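Isomerase/lactonizing enzyme (Agrobacterium tumefaciens, PDB 1RVK) is of unknown function but belongs to the enolase superfamily, and so probably performs a magnesium-dependent isomerase or lactonizing reaction on a carboxylate substrate. Local coordinates at residues L38-E43 against W109-R114; K68-E73 against E79-D84. One frame throughout, in Å; residues are numbered along the deposited sequence.

Interaction 1 (L38-E43 against W109-R114); sequences LTVRTE and WDLAGR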
loop_
_atom_site.group_PDB
_atom_site.type_symbol
_atom_site.label_atom_id
_atom_site.label_comp_id
_atom_site.label_asym_id
_atom_site.label_seq_id
_atom_site.Cartn_x
_atom_site.Cartn_y
_atom_site.Cartn_z
ATOM N N LEU A 38 15.998 -0.852 -7.578
ATOM C CA LEU A 38 16.803 0.358 -7.622
ATOM C C LEU A 38 17.849 0.262 -6.516
ATOM O O LEU A 38 17.520 -0.061 -5.372
ATOM C CB LEU A 38 15.918 1.587 -7.393
ATOM C CG LEU A 38 16.528 2.999 -7.435
ATOM C CD1 LEU A 38 17.472 3.209 -6.274
ATOM C CD2 LEU A 38 17.239 3.213 -8.757
ATOM N N THR A 39 19.107 0.527 -6.860
ATOM C CA THR A 39 20.191 0.490 -5.881
ATOM C C THR A 39 20.940 1.822 -5.855
ATOM O O THR A 39 21.294 2.367 -6.901
ATOM C CB THR A 39 21.221 -0.629 -6.195
ATOM O OG1 THR A 39 20.618 -1.918 -6.011
ATOM C CG2 THR A 39 22.431 -0.510 -5.278
ATOM N N VAL A 40 21.159 2.347 -4.655
ATOM C CA VAL A 40 21.900 3.590 -4.474
ATOM C C VAL A 40 23.178 3.212 -3.723
ATOM O O VAL A 40 23.115 2.566 -2.675
ATOM C CB VAL A 40 21.099 4.613 -3.639
ATOM C CG1 VAL A 40 21.914 5.892 -3.455
ATOM C CG2 VAL A 40 19.776 4.923 -4.332
ATOM N N ARG A 41 24.332 3.604 -4.259
ATOM C CA ARG A 41 25.608 3.273 -3.631
ATOM C C ARG A 41 26.430 4.511 -3.295
ATOM O O ARG A 41 26.402 5.505 -4.022
ATOM C CB ARG A 41 26.426 2.354 -4.552
ATOM C CG ARG A 41 27.760 1.906 -3.964
ATOM C CD ARG A 41 28.568 1.061 -4.951
ATOM N NE ARG A 41 27.810 -0.089 -5.436
ATOM C CZ ARG A 41 27.238 -0.160 -6.633
ATOM N NH1 ARG A 41 27.339 0.853 -7.484
ATOM N NH2 ARG A 41 26.554 -1.242 -6.979
ATOM N N THR A 42 27.168 4.441 -2.189
ATOM C CA THR A 42 28.009 5.550 -1.753
ATOM C C THR A 42 29.497 5.239 -1.953
ATOM O O THR A 42 29.864 4.120 -2.313
ATOM C CB THR A 42 27.757 5.881 -0.269
ATOM O OG1 THR A 42 27.886 4.691 0.517
ATOM C CG2 THR A 42 26.357 6.451 -0.082
ATOM N N GLU A 43 30.343 6.237 -1.713
ATOM C CA GLU A 43 31.792 6.098 -1.874
ATOM C C GLU A 43 32.382 4.878 -1.174
ATOM O O GLU A 43 33.240 4.191 -1.731
ATOM C CB GLU A 43 32.507 7.340 -1.339
ATOM C CG GLU A 43 32.050 8.651 -1.937
ATOM C CD GLU A 43 32.653 9.849 -1.223
ATOM O OE1 GLU A 43 32.437 9.987 0.007
ATOM O OE2 GLU A 43 33.341 10.648 -1.895
ATOM N N TRP A 109 16.387 5.479 2.444
ATOM C CA TRP A 109 16.169 5.062 3.824
ATOM C C TRP A 109 16.851 3.718 4.069
ATOM O O TRP A 109 17.461 3.503 5.120
ATOM C CB TRP A 109 14.676 4.930 4.127
ATOM C CG TRP A 109 14.033 6.198 4.595
ATOM C CD1 TRP A 109 13.202 7.014 3.880
ATOM C CD2 TRP A 109 14.151 6.784 5.896
ATOM N NE1 TRP A 109 12.793 8.072 4.658
ATOM C CE2 TRP A 109 13.361 7.954 5.900
ATOM C CE3 TRP A 109 14.849 6.433 7.058
ATOM C CZ2 TRP A 109 13.247 8.777 7.028
ATOM C CZ3 TRP A 109 14.736 7.251 8.179
ATOM C CH2 TRP A 109 13.940 8.410 8.153
ATOM N N ASP A 110 16.745 2.811 3.100
ATOM C CA ASP A 110 17.368 1.496 3.237
ATOM C C ASP A 110 18.883 1.650 3.322
ATOM O O ASP A 110 19.545 0.953 4.089
ATOM C CB ASP A 110 17.000 0.600 2.049
ATOM C CG ASP A 110 17.458 -0.838 2.236
ATOM O OD1 ASP A 110 17.065 -1.457 3.247
ATOM O OD2 ASP A 110 18.204 -1.353 1.373
ATOM N N LEU A 111 19.424 2.576 2.537
ATOM C CA LEU A 111 20.861 2.831 2.530
ATOM C C LEU A 111 21.340 3.325 3.893
ATOM O O LEU A 111 22.373 2.883 4.393
ATOM C CB LEU A 111 21.205 3.862 1.452
ATOM C CG LEU A 111 22.637 4.408 1.436
ATOM C CD1 LEU A 111 23.641 3.279 1.237
ATOM C CD2 LEU A 111 22.764 5.429 0.320
ATOM N N ALA A 112 20.595 4.250 4.493
ATOM C CA ALA A 112 20.972 4.778 5.799
ATOM C C ALA A 112 20.883 3.679 6.851
ATOM O O ALA A 112 21.760 3.554 7.706
ATOM C CB ALA A 112 20.059 5.943 6.182
ATOM N N GLY A 113 19.819 2.881 6.781
ATOM C CA GLY A 113 19.633 1.800 7.735
ATOM C C GLY A 113 20.697 0.723 7.632
ATOM O O GLY A 113 21.248 0.281 8.642
ATOM N N ARG A 114 20.984 0.289 6.410
ATOM C CA ARG A 114 22.000 -0.733 6.214
ATOM C C ARG A 114 23.375 -0.197 6.611
ATOM O O ARG A 114 24.174 -0.914 7.210
ATOM C CB ARG A 114 22.013 -1.207 4.758
ATOM C CG ARG A 114 20.837 -2.113 4.391
ATOM C CD ARG A 114 20.924 -2.582 2.938
ATOM N NE ARG A 114 19.762 -3.382 2.551
ATOM C CZ ARG A 114 19.746 -4.711 2.484
ATOM N NH1 ARG A 114 20.836 -5.411 2.772
ATOM N NH2 ARG A 114 18.630 -5.344 2.138
#

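Interaction 2 (K68-E73 against E79-D84); sequences KVLIGE and ERLWQD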
loop_
_atom_site.group_PDB
_atom_site.type_symbol
_atom_site.label_atom_id
_atom_site.label_comp_id
_atom_site.label_asym_id
_atom_site.label_seq_id
_atom_site.Cartn_x
_atom_site.Cartn_y
_atom_site.Cartn_z
ATOM N N LYS A 68 20.697 13.179 -11.650
ATOM C CA LYS A 68 21.026 14.595 -11.525
ATOM C C LYS A 68 20.830 15.135 -10.113
ATOM O O LYS A 68 21.500 16.080 -9.707
ATOM C CB LYS A 68 20.190 15.422 -12.501
ATOM C CG LYS A 68 20.501 15.169 -13.961
ATOM C CD LYS A 68 19.664 16.087 -14.833
ATOM C CE LYS A 68 19.970 15.901 -16.306
ATOM N NZ LYS A 68 19.120 16.804 -17.132
ATOM N N VAL A 69 19.910 14.538 -9.366
ATOM C CA VAL A 69 19.650 14.979 -8.005
ATOM C C VAL A 69 20.528 14.275 -6.974
ATOM O O VAL A 69 21.063 14.915 -6.068
ATOM C CB VAL A 69 18.168 14.744 -7.613
ATOM C CG1 VAL A 69 17.962 15.030 -6.126
ATOM C CG2 VAL A 69 17.267 15.629 -8.457
ATOM N N LEU A 70 20.692 12.964 -7.129
ATOM C CA LEU A 70 21.454 12.164 -6.170
ATOM C C LEU A 70 22.976 12.083 -6.273
ATOM O O LEU A 70 23.665 12.205 -5.269
ATOM C CB LEU A 70 20.915 10.731 -6.151
ATOM C CG LEU A 70 19.456 10.482 -5.765
ATOM C CD1 LEU A 70 19.233 8.980 -5.611
ATOM C CD2 LEU A 70 19.132 11.192 -4.470
ATOM N N ILE A 71 23.501 11.853 -7.472
ATOM C CA ILE A 71 24.945 11.707 -7.640
ATOM C C ILE A 71 25.766 12.854 -7.064
ATOM O O ILE A 71 25.541 14.019 -7.391
ATOM C CB ILE A 71 25.315 11.517 -9.131
ATOM C CG1 ILE A 71 24.617 10.268 -9.682
ATOM C CG2 ILE A 71 26.827 11.361 -9.282
ATOM C CD1 ILE A 71 25.054 8.971 -9.022
ATOM N N GLY A 72 26.715 12.507 -6.197
ATOM C CA GLY A 72 27.583 13.498 -5.581
ATOM C C GLY A 72 27.006 14.162 -4.345
ATOM O O GLY A 72 27.589 15.104 -3.803
ATOM N N GLU A 73 25.871 13.657 -3.879
ATOM C CA GLU A 73 25.201 14.230 -2.717
ATOM C C GLU A 73 25.291 13.331 -1.481
ATOM O O GLU A 73 25.404 12.114 -1.598
ATOM C CB GLU A 73 23.732 14.478 -3.076
ATOM C CG GLU A 73 23.234 15.881 -2.793
ATOM C CD GLU A 73 24.096 16.956 -3.429
ATOM O OE1 GLU A 73 24.186 17.016 -4.673
ATOM O OE2 GLU A 73 24.688 17.747 -2.673
ATOM N N GLU A 79 15.701 14.892 3.240
ATOM C CA GLU A 79 14.723 15.958 3.074
ATOM C C GLU A 79 15.110 16.856 1.899
ATOM O O GLU A 79 14.266 17.201 1.071
ATOM C CB GLU A 79 14.603 16.787 4.357
ATOM C CG GLU A 79 13.505 17.849 4.316
ATOM C CD GLU A 79 12.108 17.267 4.140
ATOM O OE1 GLU A 79 11.938 16.038 4.287
ATOM O OE2 GLU A 79 11.171 18.048 3.864
ATOM N N ARG A 80 16.386 17.226 1.815
ATOM C CA ARG A 80 16.839 18.078 0.719
ATOM C C ARG A 80 16.693 17.370 -0.621
ATOM O O ARG A 80 16.270 17.974 -1.604
ATOM C CB ARG A 80 18.302 18.489 0.919
ATOM C CG ARG A 80 18.864 19.327 -0.235
ATOM C CD ARG A 80 20.209 19.941 0.130
ATOM N NE ARG A 80 21.243 18.941 0.384
ATOM C CZ ARG A 80 21.881 18.258 -0.562
ATOM N NH1 ARG A 80 21.595 18.460 -1.843
ATOM N NH2 ARG A 80 22.815 17.376 -0.228
ATOM N N LEU A 81 17.032 16.086 -0.659
ATOM C CA LEU A 81 16.940 15.336 -1.904
ATOM C C LEU A 81 15.491 15.106 -2.333
ATOM O O LEU A 81 15.171 15.182 -3.521
ATOM C CB LEU A 81 17.691 14.005 -1.771
ATOM C CG LEU A 81 19.189 14.183 -1.481
ATOM C CD1 LEU A 81 19.858 12.827 -1.303
ATOM C CD2 LEU A 81 19.839 14.943 -2.622
ATOM N N TRP A 82 14.611 14.843 -1.369
ATOM C CA TRP A 82 13.205 14.627 -1.695
ATOM C C TRP A 82 12.619 15.924 -2.235
ATOM O O TRP A 82 11.903 15.925 -3.235
ATOM C CB TRP A 82 12.410 14.196 -0.458
ATOM C CG TRP A 82 11.019 13.739 -0.791
ATOM C CD1 TRP A 82 10.632 12.479 -1.154
ATOM C CD2 TRP A 82 9.843 14.553 -0.858
ATOM N NE1 TRP A 82 9.288 12.458 -1.446
ATOM C CE2 TRP A 82 8.779 13.719 -1.272
ATOM C CE3 TRP A 82 9.585 15.909 -0.610
ATOM C CZ2 TRP A 82 7.475 14.197 -1.447
ATOM C CZ3 TRP A 82 8.285 16.386 -0.786
ATOM C CH2 TRP A 82 7.249 15.529 -1.200
ATOM N N GLN A 83 12.926 17.033 -1.568
ATOM C CA GLN A 83 12.410 18.323 -2.004
ATOM C C GLN A 83 12.943 18.691 -3.386
ATOM O O GLN A 83 12.232 19.312 -4.174
ATOM C CB GLN A 83 12.757 19.415 -0.982
ATOM C CG GLN A 83 12.118 19.208 0.404
ATOM C CD GLN A 83 10.618 19.519 0.459
ATOM O OE1 GLN A 83 9.968 19.319 1.492
ATOM N NE2 GLN A 83 10.070 20.015 -0.642
ATOM N N ASP A 84 14.183 18.307 -3.692
ATOM C CA ASP A 84 14.741 18.608 -5.014
ATOM C C ASP A 84 13.961 17.879 -6.104
ATOM O O ASP A 84 13.684 18.444 -7.160
ATOM C CB ASP A 84 16.217 18.205 -5.119
ATOM C CG ASP A 84 17.155 19.203 -4.456
ATOM O OD1 ASP A 84 16.774 20.383 -4.284
ATOM O OD2 ASP A 84 18.290 18.804 -4.122
HETATM O O HOH W 1 20.476 17.738 -5.382
#

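Interaction 1 (L38-E43 against W109-R114)
L111 meets V40 and T42, two strand residues on the same face of strand 30-42, and the contact between the segments is apolar. One methyl does most of the touching: L111 CD2 lies 3.8 Å from T42 CG2 and 3.9 Å from V40 CG1. The approaches differ. L111 and T42 reach toward each other tip to tip, whereas the V40 and L111 side chains run across one another at about a right angle. On the other branch of the leucine, L111 CD1 lies 4.0 Å from V40 O. With CG1 of V40 anti to the backbone N (chi1 179°), this methyl goes to the leucine and CG2 is turned aside. Where the backbones pass, the CA atoms of V40 and L111 are 7.1 Å apart, and all three touching residues are buried. A107 and L108, one turn earlier on the helix, also pack on V40, and H75 covers both T42 and L111.

The polar groups point to other partners. T42 hangs its methyl toward the helix while its OG1 bonds to D44 OD2, just past the strand. R41 leaves from the opposite face to form salt bridges with E7 and E47 on the flanking strands. Within the helix, D110 and R114, one turn apart, form a salt bridge: R114 NE reaches D110 OD2 at 2.8 Å on the syn side, 25° out of the carboxylate plane. The backbone N of H49 holds the same oxygen and that of L367 holds OD1, so the buried carboxylate ties the helix to strand 47-52 and to the C-terminal part of the chain.

This is helix-on-sheet packing in the alpha+beta N-terminal domain of the enolase superfamily, with helix 98-116 laid against the three-stranded antiparallel sheet.

Interaction 2 (K68-E73 against E79-D84)
The R80 guanidinium has E73 at its edge: E73 CG lies in its plane, and the E73 carboxylate stands almost perpendicular to it, the two planes 84° apart. With the planes so crossed, the two oxygens cannot pair side by side with the two terminal nitrogens. The salt bridge rests on R80 NH2 and E73 OE2, 3.1 Å apart, and its hydrogen bond is weak, bent to 127°. R80 runs out extended and folds at chi3 (63°) to bring its head round; NH2 has its stronger partner in D77, just before the segment.

Apolar packing lies beside this ion pair. L81 sends its two methyls to different neighbours: CD1 meets L70 CD2 at 3.6 Å, while CD2 is 3.5 Å from E73 CG and 3.7 Å from V69 O. V69 CG1 rests beside D84 CB at 3.8 Å. V104 and L108 of helix 98-116 also touch L70.

A water bridges the two segments, 3.0 Å from V69 O and 2.7 Å from D84 OD2, linking a carbonyl in the last turn of helix 59-70 to the second helix. The chain then turns through a type II beta turn from L70 to E73, closed by E73 N to L70 O, with G72 at the positive phi that suits glycine. This turn brings E73 back over L81.

The whole is a helical (alpha-alpha) hairpin, helices 59-70 and 78-89 running roughly antiparallel, in the N-terminal capping domain of the enolase superfamily.

How the interactions relate
From the N terminus, strand 3-15 leads to strand 30-42, the middle strand of the antiparallel sheet, then to strand 47-52 and helices 59-70, 78-89 and 98-116. Interaction 2 closes a short loop, only five residues lying between its segments, and is nested inside the much longer loop that interaction 1 closes when helix 98-116 returns to the sheet. Their centres lie about 13 Å apart, and they touch where V40 CG2 packs 4.3 Å from L70 CD1. L108, between the two, packs on both V40 and L70. Sheet and all three helices are thereby joined in one N-terminal domain, beside the barrel that carries the magnesium ion.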